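Local atomic coordinates of putative uronate isomerase (Thermotoga maritima, PDB entry 4NAR), a protein that may act as a racemase of lactate or as a related isomerase, being built on a lactate racemase-type N-terminal domain. Residues H36-K50 against H73-I87. Residues are numbered along the deposited sequence; the frame is centred on the assembly and turned at random.
Sequences HTDYTRVDFTHLVAK and HRTMKIEEFEKKLGI. With ACT (acetate ion), chain E; SO4 (sulfate ion), chain C.
Bends at chi2, chi3 and chi4 fold the side chain of Lys-84 into the 38-41 turn, while Tyr-39, its CG between backbone N and carbonyl carbon (chi1 73°), lays its ring against Arg-74. A long, flexible amine suits the first place: Lys-84 NZ donates to Asp-38 O (2.7 Å) and, in the carbonyl plane, to Arg-41 O (2.9 Å), with a water as third partner. It meets Asp-38 O from above the carbonyl plane, opposite the turn's own bond from Arg-41 N. The Arg-74 guanidinium stacks on the Tyr-39 ring, planes 16° apart, with CZ 3.8 Å from the ring centroid; Glu-80 holds it flat by an end-on, two-nitrogen salt bridge, and Asp-280 takes NE. His-73 ND1 donates to the syn lone pair of Asp-38 OD2 (2.8 Å), nearly coplanar with the carboxylate, near a sulfate to which Arg-41 donates. Branched, apolar Leu-85 lays one methyl, CD2, over the His-36 ring and against Ala-49 CB (3.6 Å), whose small size is consistent with the close approach. The 45-50 part of helix 45-58 runs at 88° to helix 78-85, their axes 8.2 Å apart at closest, beside parallel strands 31-36 and 63-68, while helix 12-24 packs against Val-48.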
ATOM      1  N   HIS A  36      -1.020  -2.935 -12.656  1.00 19.86           N
ATOM      2  CA  HIS A  36       0.076  -2.069 -12.213  1.00 18.75           C
ATOM      3  C   HIS A  36      -0.304  -1.256 -10.978  1.00 18.15           C
ATOM      4  O   HIS A  36      -1.489  -1.144 -10.637  1.00 16.33           O
ATOM      5  CB  HIS A  36       0.487  -1.094 -13.335  1.00 17.52           C
ATOM      6  CG  HIS A  36      -0.655  -0.262 -13.857  1.00 17.48           C
ATOM      7  ND1 HIS A  36      -1.020   0.940 -13.294  1.00 18.16           N
ATOM      8  CD2 HIS A  36      -1.516  -0.483 -14.883  1.00 12.51           C
ATOM      9  CE1 HIS A  36      -2.066   1.429 -13.949  1.00 15.83           C
ATOM     10  NE2 HIS A  36      -2.382   0.589 -14.914  1.00 19.60           N
ATOM     11  N   THR A  37       0.716  -0.683 -10.333  1.00 17.57           N
ATOM     12  CA  THR A  37       0.545   0.207  -9.187  1.00 13.74           C
ATOM     13  C   THR A  37      -0.004   1.558  -9.655  1.00 19.44           C
ATOM     14  O   THR A  37      -0.034   1.851 -10.870  1.00 13.99           O
ATOM     15  CB  THR A  37       1.896   0.421  -8.443  1.00 20.59           C
ATOM     16  OG1 THR A  37       2.849   1.036  -9.327  1.00 17.47           O
ATOM     17  CG2 THR A  37       2.469  -0.915  -7.946  1.00 11.00           C
ATOM     18  N   ASP A  38      -0.430   2.393  -8.706  1.00 19.71           N
ATOM     19  CA  ASP A  38      -1.066   3.662  -9.079  1.00 23.96           C
ATOM     20  C   ASP A  38      -0.134   4.857  -8.833  1.00 23.52           C
ATOM     21  O   ASP A  38       1.041   4.662  -8.483  1.00 17.40           O
ATOM     22  CB  ASP A  38      -2.425   3.844  -8.386  1.00 19.40           C
ATOM     23  CG  ASP A  38      -2.303   3.930  -6.869  1.00 25.41           C
ATOM     24  OD1 ASP A  38      -1.159   3.773  -6.375  1.00 24.42           O
ATOM     25  OD2 ASP A  38      -3.340   4.141  -6.175  1.00 22.23           O
ATOM     26  N   TYR A  39      -0.662   6.076  -9.017  1.00 22.95           N
ATOM     27  CA  TYR A  39       0.127   7.320  -8.919  1.00 31.17           C
ATOM     28  C   TYR A  39       0.780   7.426  -7.536  1.00 25.42           C
ATOM     29  O   TYR A  39       1.717   8.205  -7.325  1.00 32.37           O
ATOM     30  CB  TYR A  39      -0.770   8.550  -9.160  1.00 27.52           C
ATOM     31  CG  TYR A  39      -1.710   8.833  -7.995  1.00 29.75           C
ATOM     32  CD1 TYR A  39      -2.925   8.160  -7.876  1.00 12.40           C
ATOM     33  CD2 TYR A  39      -1.362   9.746  -6.990  1.00 21.89           C
ATOM     34  CE1 TYR A  39      -3.770   8.392  -6.806  1.00 22.97           C
ATOM     35  CE2 TYR A  39      -2.205   9.982  -5.914  1.00 19.63           C
ATOM     36  CZ  TYR A  39      -3.410   9.306  -5.828  1.00 23.78           C
ATOM     37  OH  TYR A  39      -4.259   9.529  -4.755  1.00 25.64           O
ATOM     38  N   THR A  40       0.243   6.636  -6.607  1.00 16.11           N
ATOM     39  CA  THR A  40       0.643   6.617  -5.208  1.00 24.60           C
ATOM     40  C   THR A  40       2.004   5.926  -5.027  1.00 24.51           C
ATOM     41  O   THR A  40       2.713   6.161  -4.036  1.00 25.20           O
ATOM     42  CB  THR A  40      -0.489   5.933  -4.369  1.00 25.18           C
ATOM     43  OG1 THR A  40      -1.211   6.924  -3.619  1.00 23.88           O
ATOM     44  CG2 THR A  40       0.018   4.802  -3.475  1.00 12.99           C
ATOM     45  N   ARG A  41       2.371   5.083  -5.990  1.00 22.41           N
ATOM     46  CA  ARG A  41       3.649   4.366  -5.931  1.00 29.25           C
ATOM     47  C   ARG A  41       4.698   4.963  -6.861  1.00 26.11           C
ATOM     48  O   ARG A  41       4.538   4.946  -8.090  1.00 30.39           O
ATOM     49  CB  ARG A  41       3.459   2.891  -6.282  1.00 30.47           C
ATOM     50  CG  ARG A  41       2.558   2.147  -5.312  1.00 39.10           C
ATOM     51  CD  ARG A  41       3.328   1.769  -4.063  1.00 43.46           C
ATOM     52  NE  ARG A  41       2.560   0.822  -3.263  1.00 49.50           N
ATOM     53  CZ  ARG A  41       2.584  -0.501  -3.424  1.00 45.58           C
ATOM     54  NH1 ARG A  41       3.360  -1.059  -4.359  1.00 30.90           N
ATOM     55  NH2 ARG A  41       1.829  -1.265  -2.634  1.00 45.57           N
ATOM     56  N   VAL A  42       5.767   5.491  -6.275  1.00 25.53           N
ATOM     57  CA  VAL A  42       6.901   5.958  -7.068  1.00 25.52           C
ATOM     58  C   VAL A  42       7.891   4.797  -7.233  1.00 27.67           C
ATOM     59  O   VAL A  42       8.563   4.386  -6.272  1.00 27.53           O
ATOM     60  CB  VAL A  42       7.569   7.208  -6.430  1.00 33.53           C
ATOM     61  CG1 VAL A  42       8.553   7.873  -7.410  1.00 26.34           C
ATOM     62  CG2 VAL A  42       6.488   8.208  -6.009  1.00 31.75           C
ATOM     63  N   ASP A  43       7.963   4.265  -8.453  1.00 25.38           N
ATOM     64  CA  ASP A  43       8.752   3.074  -8.741  1.00 18.90           C
ATOM     65  C   ASP A  43       9.224   3.118 -10.190  1.00 20.44           C
ATOM     66  O   ASP A  43       9.103   4.160 -10.846  1.00 21.95           O
ATOM     67  CB  ASP A  43       7.930   1.799  -8.458  1.00 12.72           C
ATOM     68  CG  ASP A  43       6.589   1.747  -9.235  1.00 27.65           C
ATOM     69  OD1 ASP A  43       6.517   2.138 -10.437  1.00 19.76           O
ATOM     70  OD2 ASP A  43       5.587   1.281  -8.632  1.00 26.14           O
ATOM     71  N   PHE A  44       9.729   1.998 -10.709  1.00 20.88           N
ATOM     72  CA  PHE A  44      10.193   1.988 -12.098  1.00 26.25           C
ATOM     73  C   PHE A  44       9.292   1.198 -13.074  1.00 24.75           C
ATOM     74  O   PHE A  44       9.769   0.660 -14.098  1.00 26.71           O
ATOM     75  CB  PHE A  44      11.683   1.591 -12.207  1.00 20.90           C
ATOM     76  CG  PHE A  44      12.011   0.237 -11.620  1.00 23.75           C
ATOM     77  CD1 PHE A  44      12.138  -0.887 -12.433  1.00 23.10           C
ATOM     78  CD2 PHE A  44      12.207   0.087 -10.258  1.00 23.23           C
ATOM     79  CE1 PHE A  44      12.455  -2.133 -11.879  1.00 22.89           C
ATOM     80  CE2 PHE A  44      12.520  -1.152  -9.704  1.00 17.88           C
ATOM     81  CZ  PHE A  44      12.646  -2.258 -10.512  1.00 16.56           C
ATOM     82  N   THR A  45       7.993   1.165 -12.767  1.00 19.81           N
ATOM     83  CA  THR A  45       7.009   0.539 -13.649  1.00 21.43           C
ATOM     84  C   THR A  45       7.215   0.913 -15.116  1.00 20.42           C
ATOM     85  O   THR A  45       7.208   0.041 -15.996  1.00 22.89           O
ATOM     86  CB  THR A  45       5.567   0.929 -13.283  1.00 19.08           C
ATOM     87  OG1 THR A  45       5.273   0.521 -11.937  1.00 20.28           O
ATOM     88  CG2 THR A  45       4.588   0.297 -14.269  1.00 13.88           C
ATOM     89  N   HIS A  46       7.410   2.206 -15.361  1.00 18.81           N
ATOM     90  CA  HIS A  46       7.543   2.727 -16.720  1.00 21.37           C
ATOM     91  C   HIS A  46       8.625   2.015 -17.544  1.00 30.31           C
ATOM     92  O   HIS A  46       8.437   1.800 -18.743  1.00 34.43           O
ATOM     93  CB  HIS A  46       7.748   4.252 -16.710  1.00 22.03           C
ATOM     94  CG  HIS A  46       9.058   4.703 -16.125  1.00 26.79           C
ATOM     95  ND1 HIS A  46      10.029   5.321 -16.878  1.00 28.41           N
ATOM     96  CD2 HIS A  46       9.531   4.649 -14.853  1.00 26.05           C
ATOM     97  CE1 HIS A  46      11.061   5.623 -16.099  1.00 27.24           C
ATOM     98  NE2 HIS A  46      10.784   5.227 -14.873  1.00 28.37           N
ATOM     99  N   LEU A  47       9.729   1.627 -16.897  1.00 28.99           N
ATOM    100  CA  LEU A  47      10.775   0.854 -17.561  1.00 29.75           C
ATOM    101  C   LEU A  47      10.306  -0.568 -17.860  1.00 29.09           C
ATOM    102  O   LEU A  47      10.723  -1.173 -18.847  1.00 28.93           O
ATOM    103  CB  LEU A  47      12.058   0.794 -16.712  1.00 27.93           C
ATOM    104  CG  LEU A  47      12.906   2.049 -16.430  1.00 30.21           C
ATOM    105  CD1 LEU A  47      14.068   1.700 -15.492  1.00 22.79           C
ATOM    106  CD2 LEU A  47      13.438   2.694 -17.707  1.00 26.64           C
ATOM    107  N   VAL A  48       9.449  -1.112 -17.004  1.00 26.92           N
ATOM    108  CA  VAL A  48       8.991  -2.487 -17.191  1.00 25.07           C
ATOM    109  C   VAL A  48       7.857  -2.555 -18.211  1.00 28.82           C
ATOM    110  O   VAL A  48       7.912  -3.323 -19.190  1.00 25.72           O
ATOM    111  CB  VAL A  48       8.504  -3.094 -15.861  1.00 26.28           C
ATOM    112  CG1 VAL A  48       8.115  -4.575 -16.036  1.00 21.18           C
ATOM    113  CG2 VAL A  48       9.572  -2.954 -14.795  1.00 17.79           C
ATOM    114  N   ALA A  49       6.824  -1.749 -17.974  1.00 25.38           N
ATOM    115  CA  ALA A  49       5.627  -1.750 -18.809  1.00 16.56           C
ATOM    116  C   ALA A  49       5.924  -1.416 -20.277  1.00 20.77           C
ATOM    117  O   ALA A  49       5.518  -2.146 -21.182  1.00 23.70           O
ATOM    118  CB  ALA A  49       4.613  -0.774 -18.254  1.00 18.72           C
ATOM    119  N   LYS A  50       6.624  -0.310 -20.508  1.00 25.70           N
ATOM    120  CA  LYS A  50       6.877   0.133 -21.877  1.00 27.43           C
ATOM    121  C   LYS A  50       7.702  -0.892 -22.676  1.00 24.03           C
ATOM    122  O   LYS A  50       7.463  -1.089 -23.868  1.00 27.95           O
ATOM    123  CB  LYS A  50       7.521   1.531 -21.892  1.00 25.91           C
ATOM    124  CG  LYS A  50       9.039   1.555 -22.039  1.00 28.30           C
ATOM    125  CD  LYS A  50       9.608   2.947 -21.766  1.00 34.58           C
ATOM    126  CE  LYS A  50      11.098   3.012 -22.115  1.00 33.29           C
ATOM    127  NZ  LYS A  50      11.761   4.147 -21.414  1.00 45.08           N
ATOM    128  N   HIS A  73      -8.027   3.764  -3.311  1.00 18.22           N
ATOM    129  CA  HIS A  73      -7.561   5.058  -3.829  1.00 13.63           C
ATOM    130  C   HIS A  73      -8.365   5.571  -5.023  1.00 16.13           C
ATOM    131  O   HIS A  73      -9.048   4.796  -5.703  1.00 23.71           O
ATOM    132  CB  HIS A  73      -6.092   4.995  -4.250  1.00 15.35           C
ATOM    133  CG  HIS A  73      -5.167   4.546  -3.169  1.00 20.72           C
ATOM    134  ND1 HIS A  73      -3.842   4.241  -3.413  1.00 25.16           N
ATOM    135  CD2 HIS A  73      -5.370   4.334  -1.848  1.00 25.85           C
ATOM    136  CE1 HIS A  73      -3.267   3.869  -2.281  1.00 22.82           C
ATOM    137  NE2 HIS A  73      -4.171   3.914  -1.317  1.00 25.67           N
ATOM    138  N   ARG A  74      -8.241   6.872  -5.295  1.00 16.18           N
ATOM    139  CA  ARG A  74      -8.988   7.519  -6.384  1.00 21.14           C
ATOM    140  C   ARG A  74      -8.656   6.911  -7.745  1.00 22.23           C
ATOM    141  O   ARG A  74      -7.615   6.256  -7.916  1.00 16.73           O
ATOM    142  CB  ARG A  74      -8.745   9.043  -6.428  1.00 14.42           C
ATOM    143  CG  ARG A  74      -7.273   9.479  -6.661  1.00 25.45           C
ATOM    144  CD  ARG A  74      -7.199  10.980  -7.045  1.00 25.43           C
ATOM    145  NE  ARG A  74      -5.839  11.457  -7.309  1.00 20.79           N
ATOM    146  CZ  ARG A  74      -5.210  11.336  -8.482  1.00 22.13           C
ATOM    147  NH1 ARG A  74      -5.814  10.738  -9.507  1.00 20.57           N
ATOM    148  NH2 ARG A  74      -3.966  11.803  -8.631  1.00 22.33           N
ATOM    149  N   THR A  75      -9.551   7.120  -8.706  1.00 17.48           N
ATOM    150  CA  THR A  75      -9.288   6.738 -10.078  1.00 17.83           C
ATOM    151  C   THR A  75      -8.192   7.628 -10.632  1.00 23.18           C
ATOM    152  O   THR A  75      -7.998   8.766 -10.177  1.00 17.16           O
ATOM    153  CB  THR A  75     -10.537   6.911 -10.962  1.00 20.25           C
ATOM    154  OG1 THR A  75     -11.060   8.239 -10.781  1.00 19.99           O
ATOM    155  CG2 THR A  75     -11.595   5.896 -10.579  1.00 18.42           C
HETATM  156  N   MSE A  76      -7.478   7.105 -11.622  1.00 22.83           N
HETATM  157  CA  MSE A  76      -6.447   7.874 -12.298  1.00 24.92           C
HETATM  158  C   MSE A  76      -6.928   8.449 -13.616  1.00 23.44           C
HETATM  159  O   MSE A  76      -7.741   7.835 -14.321  1.00 21.42           O
HETATM  160  CB  MSE A  76      -5.202   7.025 -12.526  1.00 21.22           C
HETATM  161  CG  MSE A  76      -4.165   7.251 -11.437  1.00 20.89           C
HETATM  162 SE   MSE A  76      -2.964   5.766 -11.345  0.39 31.74          SE
HETATM  163  CE  MSE A  76      -1.845   6.087 -12.872  1.00 22.66           C
ATOM    164  N   LYS A  77      -6.423   9.638 -13.923  1.00 18.13           N
ATOM    165  CA  LYS A  77      -6.588  10.218 -15.242  1.00 23.86           C
ATOM    166  C   LYS A  77      -5.753   9.451 -16.285  1.00 19.16           C
ATOM    167  O   LYS A  77      -4.713   8.858 -15.961  1.00 22.14           O
ATOM    168  CB  LYS A  77      -6.184  11.689 -15.190  1.00 30.59           C
ATOM    169  CG  LYS A  77      -6.996  12.490 -14.186  1.00 35.39           C
ATOM    170  CD  LYS A  77      -8.096  13.276 -14.902  1.00 53.46           C
ATOM    171  CE  LYS A  77      -9.220  13.702 -13.959  1.00 62.66           C
ATOM    172  NZ  LYS A  77     -10.142  12.553 -13.663  1.00 66.79           N
ATOM    173  N   ILE A  78      -6.215   9.461 -17.531  1.00 18.16           N
ATOM    174  CA  ILE A  78      -5.511   8.796 -18.626  1.00 23.62           C
ATOM    175  C   ILE A  78      -4.042   9.214 -18.677  1.00 27.56           C
ATOM    176  O   ILE A  78      -3.144   8.378 -18.842  1.00 25.15           O
ATOM    177  CB  ILE A  78      -6.209   9.070 -19.979  1.00 29.97           C
ATOM    178  CG1 ILE A  78      -7.472   8.204 -20.106  1.00 33.39           C
ATOM    179  CG2 ILE A  78      -5.271   8.806 -21.162  1.00 28.36           C
ATOM    180  CD1 ILE A  78      -8.501   8.738 -21.123  1.00 38.01           C
ATOM    181  N   GLU A  79      -3.801  10.509 -18.513  1.00 29.64           N
ATOM    182  CA  GLU A  79      -2.445  11.036 -18.520  1.00 27.80           C
ATOM    183  C   GLU A  79      -1.558  10.364 -17.459  1.00 27.02           C
ATOM    184  O   GLU A  79      -0.388  10.077 -17.717  1.00 33.98           O
ATOM    185  CB  GLU A  79      -2.458  12.561 -18.369  1.00 28.65           C
ATOM    186  CG  GLU A  79      -1.385  13.086 -17.458  1.00 41.01           C
ATOM    187  CD  GLU A  79      -1.901  13.350 -16.054  1.00 51.47           C
ATOM    188  OE1 GLU A  79      -3.120  13.604 -15.902  1.00 55.78           O
ATOM    189  OE2 GLU A  79      -1.087  13.317 -15.103  1.00 59.04           O
ATOM    190  N   GLU A  80      -2.123  10.086 -16.287  1.00 27.11           N
ATOM    191  CA  GLU A  80      -1.383   9.397 -15.228  1.00 27.90           C
ATOM    192  C   GLU A  80      -1.012   7.946 -15.594  1.00 25.51           C
ATOM    193  O   GLU A  80       0.056   7.465 -15.198  1.00 22.98           O
ATOM    194  CB  GLU A  80      -2.154   9.436 -13.902  1.00 27.15           C
ATOM    195  CG  GLU A  80      -2.418  10.837 -13.375  1.00 28.91           C
ATOM    196  CD  GLU A  80      -3.206  10.818 -12.075  1.00 32.51           C
ATOM    197  OE1 GLU A  80      -2.641  11.242 -11.043  1.00 38.69           O
ATOM    198  OE2 GLU A  80      -4.388  10.381 -12.076  1.00 34.94           O
ATOM    199  N   PHE A  81      -1.883   7.250 -16.333  1.00 26.44           N
ATOM    200  CA  PHE A  81      -1.544   5.914 -16.836  1.00 26.24           C
ATOM    201  C   PHE A  81      -0.328   6.021 -17.740  1.00 24.43           C
ATOM    202  O   PHE A  81       0.597   5.206 -17.656  1.00 24.51           O
ATOM    203  CB  PHE A  81      -2.685   5.287 -17.660  1.00 24.24           C
ATOM    204  CG  PHE A  81      -3.828   4.729 -16.832  1.00 24.82           C
ATOM    205  CD1 PHE A  81      -3.807   3.405 -16.373  1.00 29.07           C
ATOM    206  CD2 PHE A  81      -4.951   5.507 -16.550  1.00 22.25           C
ATOM    207  CE1 PHE A  81      -4.885   2.872 -15.620  1.00 24.82           C
ATOM    208  CE2 PHE A  81      -6.033   4.985 -15.795  1.00 16.97           C
ATOM    209  CZ  PHE A  81      -5.998   3.675 -15.334  1.00 17.23           C
ATOM    210  N   GLU A  82      -0.354   7.015 -18.627  1.00 24.73           N
ATOM    211  CA  GLU A  82       0.749   7.266 -19.546  1.00 25.63           C
ATOM    212  C   GLU A  82       2.055   7.448 -18.793  1.00 31.82           C
ATOM    213  O   GLU A  82       3.056   6.815 -19.125  1.00 36.69           O
ATOM    214  CB  GLU A  82       0.487   8.517 -20.377  1.00 30.30           C
ATOM    215  CG  GLU A  82      -0.725   8.430 -21.289  1.00 41.17           C
ATOM    216  CD  GLU A  82      -0.880   9.666 -22.162  1.00 39.88           C
ATOM    217  OE1 GLU A  82      -1.599  10.598 -21.754  1.00 51.23           O
ATOM    218  OE2 GLU A  82      -0.286   9.707 -23.259  1.00 49.21           O
ATOM    219  N   LYS A  83       2.041   8.316 -17.781  1.00 28.28           N
ATOM    220  CA  LYS A  83       3.228   8.553 -16.974  1.00 27.92           C
ATOM    221  C   LYS A  83       3.686   7.271 -16.282  1.00 25.87           C
ATOM    222  O   LYS A  83       4.880   6.948 -16.281  1.00 28.83           O
ATOM    223  CB  LYS A  83       2.998   9.678 -15.948  1.00 38.40           C
ATOM    224  CG  LYS A  83       4.149   9.818 -14.929  1.00 47.39           C
ATOM    225  CD  LYS A  83       4.283  11.224 -14.346  1.00 60.48           C
ATOM    226  CE  LYS A  83       3.136  11.575 -13.384  1.00 70.28           C
ATOM    227  NZ  LYS A  83       3.358  12.892 -12.692  1.00 69.67           N
ATOM    228  N   LYS A  84       2.741   6.537 -15.706  1.00 21.98           N
ATOM    229  CA  LYS A  84       3.065   5.318 -14.961  1.00 22.32           C
ATOM    230  C   LYS A  84       3.644   4.212 -15.846  1.00 24.13           C
ATOM    231  O   LYS A  84       4.565   3.484 -15.445  1.00 19.15           O
ATOM    232  CB  LYS A  84       1.817   4.793 -14.238  1.00 21.71           C
ATOM    233  CG  LYS A  84       2.007   3.442 -13.583  1.00 26.33           C
ATOM    234  CD  LYS A  84       3.182   3.467 -12.616  1.00 23.75           C
ATOM    235  CE  LYS A  84       2.695   3.300 -11.205  1.00 18.42           C
ATOM    236  NZ  LYS A  84       2.888   4.491 -10.395  1.00 26.12           N
ATOM    237  N   LEU A  85       3.107   4.086 -17.053  1.00 20.62           N
ATOM    238  CA  LEU A  85       3.448   2.945 -17.893  1.00 20.09           C
ATOM    239  C   LEU A  85       4.549   3.276 -18.897  1.00 25.73           C
ATOM    240  O   LEU A  85       5.250   2.374 -19.387  1.00 25.90           O
ATOM    241  CB  LEU A  85       2.196   2.438 -18.605  1.00 19.36           C
ATOM    242  CG  LEU A  85       1.123   1.943 -17.625  1.00 22.16           C
ATOM    243  CD1 LEU A  85      -0.187   1.527 -18.320  1.00 14.39           C
ATOM    244  CD2 LEU A  85       1.697   0.796 -16.755  1.00 17.36           C
ATOM    245  N   GLY A  86       4.707   4.573 -19.174  1.00 18.66           N
ATOM    246  CA  GLY A  86       5.578   5.034 -20.234  1.00 19.63           C
ATOM    247  C   GLY A  86       5.012   4.640 -21.588  1.00 24.40           C
ATOM    248  O   GLY A  86       5.757   4.398 -22.541  1.00 28.16           O
ATOM    249  N   ILE A  87       3.684   4.565 -21.673  1.00 34.34           N
ATOM    250  CA  ILE A  87       3.000   4.205 -22.916  1.00 34.09           C
ATOM    251  C   ILE A  87       1.975   5.292 -23.272  1.00 33.70           C
ATOM    252  O   ILE A  87       1.247   5.775 -22.399  1.00 27.50           O
ATOM    253  CB  ILE A  87       2.285   2.843 -22.777  1.00 31.36           C
ATOM    254  CG1 ILE A  87       3.267   1.773 -22.285  1.00 29.82           C
ATOM    255  CG2 ILE A  87       1.643   2.431 -24.099  1.00 29.10           C
ATOM    256  CD1 ILE A  87       2.657   0.356 -22.169  1.00 22.39           C
TER
HETATM  257  C   ACT E 504       1.561  -3.549  -4.466  1.00 20.89           C
HETATM  258  O   ACT E 504       1.712  -3.815  -3.260  1.00 31.92           O
HETATM  259  OXT ACT E 504       2.528  -3.860  -5.184  1.00 16.88           O
HETATM  260  CH3 ACT E 504       0.304  -2.903  -4.985  1.00 37.02           C
HETATM  261  S   SO4 C 502       0.051   1.131  -0.427  1.00 48.68           S
HETATM  262  O1  SO4 C 502       0.634  -0.194  -0.721  1.00 44.25           O
HETATM  263  O2  SO4 C 502      -0.770   1.571  -1.571  1.00 52.22           O
HETATM  264  O3  SO4 C 502      -0.800   1.114   0.775  1.00 38.65           O
HETATM  265  O4  SO4 C 502       1.165   2.064  -0.228  1.00 60.25           O
HETATM  266  O   HOH W   1      -5.311   4.793  -7.972  1.00 18.53           O
HETATM  267  O   HOH W   2      -6.386   8.511  -3.665  1.00 26.12           O
HETATM  268  O   HOH W   3       5.834   4.679 -10.786  1.00 20.01           O